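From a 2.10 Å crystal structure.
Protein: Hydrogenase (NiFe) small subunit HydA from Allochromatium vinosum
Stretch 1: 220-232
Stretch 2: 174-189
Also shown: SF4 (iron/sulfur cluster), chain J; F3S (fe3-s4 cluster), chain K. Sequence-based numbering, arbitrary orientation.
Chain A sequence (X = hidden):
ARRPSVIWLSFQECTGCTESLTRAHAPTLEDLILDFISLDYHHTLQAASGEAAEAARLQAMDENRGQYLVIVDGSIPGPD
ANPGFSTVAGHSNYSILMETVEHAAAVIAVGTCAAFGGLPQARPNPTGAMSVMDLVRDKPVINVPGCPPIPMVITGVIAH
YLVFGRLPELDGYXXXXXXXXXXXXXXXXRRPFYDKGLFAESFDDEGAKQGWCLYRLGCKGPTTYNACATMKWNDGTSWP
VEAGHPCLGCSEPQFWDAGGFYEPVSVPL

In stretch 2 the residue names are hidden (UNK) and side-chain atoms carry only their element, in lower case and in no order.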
# COMPACT_ATOMS: atom_id res chain seq x y z
N LYS A 220 -16.88 -19.50 0.76
CA LYS A 220 -18.17 -18.84 0.85
C LYS A 220 -18.69 -18.53 -0.55
O LYS A 220 -19.64 -17.78 -0.71
CB LYS A 220 -18.03 -17.52 1.70
CG LYS A 220 -17.58 -17.76 3.16
CD LYS A 220 -18.38 -18.91 3.83
CE LYS A 220 -18.01 -19.09 5.31
NZ LYS A 220 -16.54 -19.25 5.66
N GLY A 221 -18.08 -19.12 -1.57
CA GLY A 221 -18.64 -18.99 -2.89
C GLY A 221 -20.15 -19.15 -3.04
O GLY A 221 -20.74 -18.43 -3.88
N PRO A 222 -20.77 -20.13 -2.30
CA PRO A 222 -22.22 -20.30 -2.48
C PRO A 222 -23.12 -19.09 -2.22
O PRO A 222 -24.19 -19.05 -2.81
CB PRO A 222 -22.61 -21.47 -1.56
CG PRO A 222 -21.25 -22.33 -1.44
CD PRO A 222 -20.13 -21.27 -1.57
N THR A 223 -22.68 -18.11 -1.42
CA THR A 223 -23.50 -16.94 -1.05
C THR A 223 -22.79 -15.66 -1.50
O THR A 223 -23.19 -14.58 -1.11
CB THR A 223 -23.74 -16.84 0.48
OG1 THR A 223 -22.46 -16.81 1.16
CG2 THR A 223 -24.63 -18.05 1.00
N THR A 224 -21.80 -15.77 -2.38
CA THR A 224 -21.04 -14.61 -2.83
C THR A 224 -21.26 -14.28 -4.29
O THR A 224 -21.08 -15.16 -5.17
CB THR A 224 -19.52 -14.84 -2.56
OG1 THR A 224 -19.38 -15.13 -1.14
CG2 THR A 224 -18.73 -13.55 -2.89
N TYR A 225 -21.54 -13.00 -4.56
CA TYR A 225 -21.86 -12.55 -5.92
C TYR A 225 -20.73 -11.67 -6.46
O TYR A 225 -20.40 -10.66 -5.83
CB TYR A 225 -23.25 -11.80 -5.94
CG TYR A 225 -24.42 -12.79 -5.82
CD1 TYR A 225 -25.13 -13.25 -6.96
CD2 TYR A 225 -24.72 -13.36 -4.60
CE1 TYR A 225 -26.16 -14.24 -6.82
CE2 TYR A 225 -25.76 -14.29 -4.44
CZ TYR A 225 -26.42 -14.76 -5.57
OH TYR A 225 -27.39 -15.72 -5.36
N ASN A 226 -20.04 -12.12 -7.53
CA ASN A 226 -18.84 -11.38 -8.06
C ASN A 226 -18.51 -12.07 -9.36
O ASN A 226 -19.12 -13.10 -9.65
CB ASN A 226 -17.65 -11.41 -7.09
CG ASN A 226 -16.73 -10.18 -7.27
OD1 ASN A 226 -16.79 -9.56 -8.29
ND2 ASN A 226 -15.95 -9.78 -6.24
N ALA A 227 -17.59 -11.50 -10.15
CA ALA A 227 -17.28 -12.01 -11.50
C ALA A 227 -15.97 -12.81 -11.52
O ALA A 227 -15.44 -13.09 -12.60
CB ALA A 227 -17.13 -10.82 -12.51
N CYS A 228 -15.43 -13.12 -10.34
CA CYS A 228 -14.08 -13.71 -10.27
C CYS A 228 -14.02 -15.05 -11.03
O CYS A 228 -12.98 -15.41 -11.57
CB CYS A 228 -13.72 -13.98 -8.79
SG CYS A 228 -14.01 -12.49 -7.77
N ALA A 229 -15.10 -15.84 -10.95
CA ALA A 229 -15.07 -17.18 -11.50
C ALA A 229 -15.16 -17.16 -13.05
O ALA A 229 -14.79 -18.12 -13.68
CB ALA A 229 -16.24 -18.05 -10.89
N THR A 230 -15.68 -16.07 -13.63
CA THR A 230 -15.79 -15.92 -15.09
C THR A 230 -14.80 -14.94 -15.71
O THR A 230 -14.18 -15.26 -16.70
CB THR A 230 -17.22 -15.50 -15.47
OG1 THR A 230 -17.60 -14.32 -14.71
CG2 THR A 230 -18.22 -16.68 -15.04
N MET A 231 -14.75 -13.70 -15.21
CA MET A 231 -13.81 -12.71 -15.74
C MET A 231 -12.41 -13.02 -15.20
O MET A 231 -11.41 -12.83 -15.89
CB MET A 231 -14.25 -11.29 -15.27
CG MET A 231 -13.30 -10.22 -15.78
SD MET A 231 -13.79 -8.61 -15.14
CE MET A 231 -15.51 -8.45 -15.84
N LYS A 232 -12.32 -13.48 -13.94
CA LYS A 232 -11.00 -13.68 -13.27
C LYS A 232 -10.28 -12.36 -13.05
O LYS A 232 -10.83 -11.31 -13.41
CB LYS A 232 -10.09 -14.63 -14.05
CG LYS A 232 -10.74 -16.00 -14.28
CD LYS A 232 -9.63 -16.98 -14.68
CE LYS A 232 -10.29 -18.34 -15.04
NZ LYS A 232 -9.24 -19.35 -15.52
N UNK A 174 -27.90 -2.75 -5.29
CA UNK A 174 -27.29 -1.62 -6.02
C UNK A 174 -26.05 -2.02 -6.84
O UNK A 174 -25.32 -1.14 -7.37
N UNK A 175 -25.87 -3.33 -7.01
CA UNK A 175 -24.68 -3.89 -7.73
C UNK A 175 -24.99 -4.18 -9.20
O UNK A 175 -26.00 -4.79 -9.54
c UNK A 175 -24.23 -5.17 -7.04
c UNK A 175 -23.40 -6.36 -4.95
c UNK A 175 -23.91 -5.00 -5.52
c UNK A 175 -24.55 -8.46 -4.25
n UNK A 175 -25.59 -9.25 -4.28
n UNK A 175 -23.58 -8.76 -3.41
n UNK A 175 -24.50 -7.35 -5.00
N UNK A 176 -24.14 -3.70 -10.10
CA UNK A 176 -24.32 -3.97 -11.55
C UNK A 176 -24.46 -5.46 -11.86
O UNK A 176 -23.55 -6.26 -11.57
c UNK A 176 -22.97 -2.83 -9.87
c UNK A 176 -23.04 -3.43 -12.15
c UNK A 176 -22.71 -2.26 -11.31
N UNK A 177 -25.55 -5.80 -12.54
CA UNK A 177 -25.81 -7.21 -12.89
C UNK A 177 -24.74 -7.82 -13.75
O UNK A 177 -24.54 -9.06 -13.71
c UNK A 177 -28.35 -7.04 -12.60
c UNK A 177 -27.18 -7.37 -13.58
c UNK A 177 -29.69 -6.97 -13.36
c UNK A 177 -28.47 -8.01 -11.38
N UNK A 178 -24.06 -7.02 -14.55
CA UNK A 178 -23.09 -7.64 -15.49
C UNK A 178 -21.96 -8.29 -14.70
O UNK A 178 -21.25 -9.18 -15.22
c UNK A 178 -22.48 -6.58 -16.49
N UNK A 179 -21.71 -7.78 -13.48
CA UNK A 179 -20.55 -8.23 -12.76
C UNK A 179 -20.94 -9.00 -11.50
O UNK A 179 -20.16 -9.83 -11.02
c UNK A 179 -18.35 -6.32 -16.01
c UNK A 179 -19.25 -4.27 -15.12
c UNK A 179 -19.24 -6.28 -13.72
c UNK A 179 -19.57 -4.94 -13.89
c UNK A 179 -18.67 -4.97 -16.15
c UNK A 179 -19.63 -7.02 -12.46
c UNK A 179 -18.69 -6.98 -14.79
N UNK A 180 -22.13 -8.68 -10.97
CA UNK A 180 -22.52 -9.23 -9.69
C UNK A 180 -23.83 -10.04 -9.82
O UNK A 180 -24.39 -10.44 -8.82
c UNK A 180 -22.70 -8.14 -8.65
o UNK A 180 -17.89 -5.21 -7.94
c UNK A 180 -19.06 -5.93 -8.07
c UNK A 180 -21.19 -6.20 -9.20
c UNK A 180 -20.50 -7.78 -7.50
c UNK A 180 -20.04 -5.46 -8.98
c UNK A 180 -19.29 -7.06 -7.31
c UNK A 180 -21.44 -7.38 -8.44
N UNK A 181 -24.25 -10.37 -11.03
CA UNK A 181 -25.55 -10.96 -11.22
C UNK A 181 -25.54 -12.46 -10.87
O UNK A 181 -26.58 -13.04 -10.72
N UNK A 182 -24.38 -13.10 -10.83
CA UNK A 182 -24.32 -14.59 -10.59
C UNK A 182 -23.37 -14.87 -9.46
O UNK A 182 -22.38 -14.14 -9.28
n UNK A 182 -26.52 -16.48 -12.04
o UNK A 182 -26.90 -15.54 -14.07
c UNK A 182 -26.15 -15.73 -13.09
c UNK A 182 -23.83 -15.36 -11.84
c UNK A 182 -24.69 -15.14 -13.11
N UNK A 183 -23.63 -15.93 -8.72
CA UNK A 183 -22.79 -16.25 -7.58
C UNK A 183 -21.53 -16.88 -8.12
O UNK A 183 -21.51 -17.49 -9.20
o UNK A 183 -23.57 -18.53 -7.22
c UNK A 183 -23.48 -17.25 -6.62
N UNK A 184 -20.47 -16.78 -7.33
CA UNK A 184 -19.23 -17.51 -7.59
C UNK A 184 -19.51 -19.03 -7.78
O UNK A 184 -19.04 -19.68 -8.76
c UNK A 184 -17.80 -15.82 -6.21
c UNK A 184 -18.25 -17.32 -6.41
c UNK A 184 -16.96 -15.26 -7.37
c UNK A 184 -17.01 -18.25 -6.48
N UNK A 185 -20.25 -19.59 -6.82
CA UNK A 185 -20.49 -21.01 -6.80
C UNK A 185 -21.32 -21.46 -8.04
O UNK A 185 -21.17 -22.57 -8.50
c UNK A 185 -21.13 -21.28 -5.44
n UNK A 185 -22.50 -24.56 -4.59
c UNK A 185 -22.72 -23.29 -5.07
c UNK A 185 -21.49 -22.70 -5.17
n UNK A 185 -20.53 -23.67 -4.84
c UNK A 185 -21.18 -24.79 -4.54
N UNK A 186 -22.13 -20.57 -8.66
CA UNK A 186 -22.87 -21.02 -9.85
C UNK A 186 -22.02 -20.91 -11.12
O UNK A 186 -22.52 -21.21 -12.18
c UNK A 186 -24.15 -20.19 -10.05
c UNK A 186 -25.31 -20.68 -9.15
o UNK A 186 -26.25 -19.92 -8.97
o UNK A 186 -25.23 -21.80 -8.55
N UNK A 187 -20.76 -20.46 -11.01
CA UNK A 187 -19.90 -20.37 -12.18
C UNK A 187 -18.56 -21.11 -11.99
O UNK A 187 -17.83 -21.28 -12.94
n UNK A 187 -23.21 -19.30 -16.34
n UNK A 187 -23.70 -17.06 -16.62
c UNK A 187 -23.08 -18.01 -15.95
c UNK A 187 -20.88 -18.05 -12.87
c UNK A 187 -21.51 -18.66 -14.15
c UNK A 187 -19.60 -18.88 -12.52
n UNK A 187 -22.31 -17.68 -14.93
N UNK A 188 -18.25 -21.48 -10.76
CA UNK A 188 -16.96 -21.98 -10.34
C UNK A 188 -16.56 -23.28 -11.04
O UNK A 188 -17.34 -24.25 -11.13
s UNK A 188 -15.40 -22.87 -8.19
c UNK A 188 -17.00 -22.20 -8.80
N UNK A 189 -15.32 -23.34 -11.53
CA UNK A 189 -14.87 -24.56 -12.22
C UNK A 189 -14.74 -25.79 -11.30
O UNK A 189 -14.58 -26.88 -11.83
c UNK A 189 -12.33 -24.30 -12.10
o UNK A 189 -9.00 -24.28 -9.52
c UNK A 189 -10.06 -24.27 -10.36
c UNK A 189 -11.43 -25.37 -12.08
c UNK A 189 -12.08 -23.19 -11.24
c UNK A 189 -13.56 -24.32 -13.01
c UNK A 189 -10.29 -25.37 -11.22
c UNK A 189 -10.96 -23.19 -10.34
FE1 SF4 J . -16.17 -23.45 -6.10
FE2 SF4 J . -16.54 -25.36 -4.11
FE3 SF4 J . -16.23 -22.72 -3.47
FE4 SF4 J . -18.51 -23.60 -4.69
S1 SF4 J . -17.75 -24.14 -2.62
S2 SF4 J . -17.40 -21.70 -5.16
S3 SF4 J . -17.64 -25.19 -6.11
S4 SF4 J . -14.67 -24.08 -4.47
FE1 F3S K . -14.29 -14.45 -3.33
FE3 F3S K . -13.48 -11.89 -3.20
FE4 F3S K . -13.68 -13.01 -5.54
S1 F3S K . -12.89 -13.54 -1.78
S2 F3S K . -13.31 -15.14 -5.22
S3 F3S K . -15.40 -12.64 -4.14
S4 F3S K . -12.12 -11.62 -4.93
O HOH W 1 -15.55 -7.06 -8.66
O HOH W 2 -24.73 -20.10 -5.29
O HOH W 3 -14.25 -20.73 -12.82

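Position 174 has no side-chain atoms and a positive phi of 84°, which favours Gly-174; it lies out of reach of stretch 1. Position 175 carries three carbons, a nitrogen, then a carbon bearing two more nitrogens: Arg-175, whose guanidinium has Tyr-225 CB over one face, with NH2 3.8 Å from that atom. At 176 three carbons close onto the backbone nitrogen, so Pro-176, at the N-cap of a short helix. Position 177 has four carbons forked at the second, Leu-177, and 178 a single carbon, Ala-178; neither side chain reaches stretch 1.

Position 179 is one carbon and a six-carbon ring without oxygen: Phe-179, whose CE1 meets Met-231 CE at 3.6 Å. Position 180 adds an oxygen to such a ring, hence Tyr-180. Its ring edge approaches Tyr-225 O, CD2 to O 3.3 Å, and a water donates to both its OH and Asn-226 OD1. Position 181 has no side chain, Gly-181; an ideal CB would lie 2.5 Å from Leu-177 O, a clash. Position 182 has three carbons, the last carrying one oxygen and one nitrogen: Gln-182, its CA-to-CB bond pointing away.

Position 183 is one carbon and one oxygen: Ser-183. Its CB sits over the Tyr-225 ring, 4.1 Å from the centroid, while OG accepts from the backbone N of 186 and shares a water with Pro-222 O. Position 184 has four carbons forked at the first, one arm two carbons long: Ile-184, pointing toward stretch 1, with CD1 3.8 Å from Cys-228 CB.

At 185 a carbon leads to a five-membered ring of three carbons and two nitrogens: His-185. ND1 binds SF4 FE4 at 2.0 Å, and Pro-222 CG covers one ring face, 3.7 Å from the centroid. Position 186, two carbons ending in two oxygens, is Asp-186, exposed. Position 187 repeats the guanidinium pattern: Arg-187, its CB 3.8 Å from Ala-229 CB. Position 188 has one carbon and a sulfur, the sulfur 2.3 Å from SF4 FE1: Cys-188, its SG the ligand. Position 189, a ring bearing oxygen, is Tyr-189.

The backbone sets the register through two hydrogen bonds. Ile-184 N donates to Thr-224 O (2.8 Å, 165°) and His-185 N to Gly-221 O (3.2 Å), beside a single bridge between Tyr-225 and Ser-183. Side chains pack around this register; the two stretches together bury 918 Å², both sides summed. Metal adds anchors: stretch 2 holds SF4, while Cys-228 SG binds F3S FE4 at 2.3 Å. Gly-221 is tightly constrained, since an ideal CB would stand 2.2 Å from SF4 S2.

Stretch 2, residues 174-189: GRPLAFYGQSIHDRCY
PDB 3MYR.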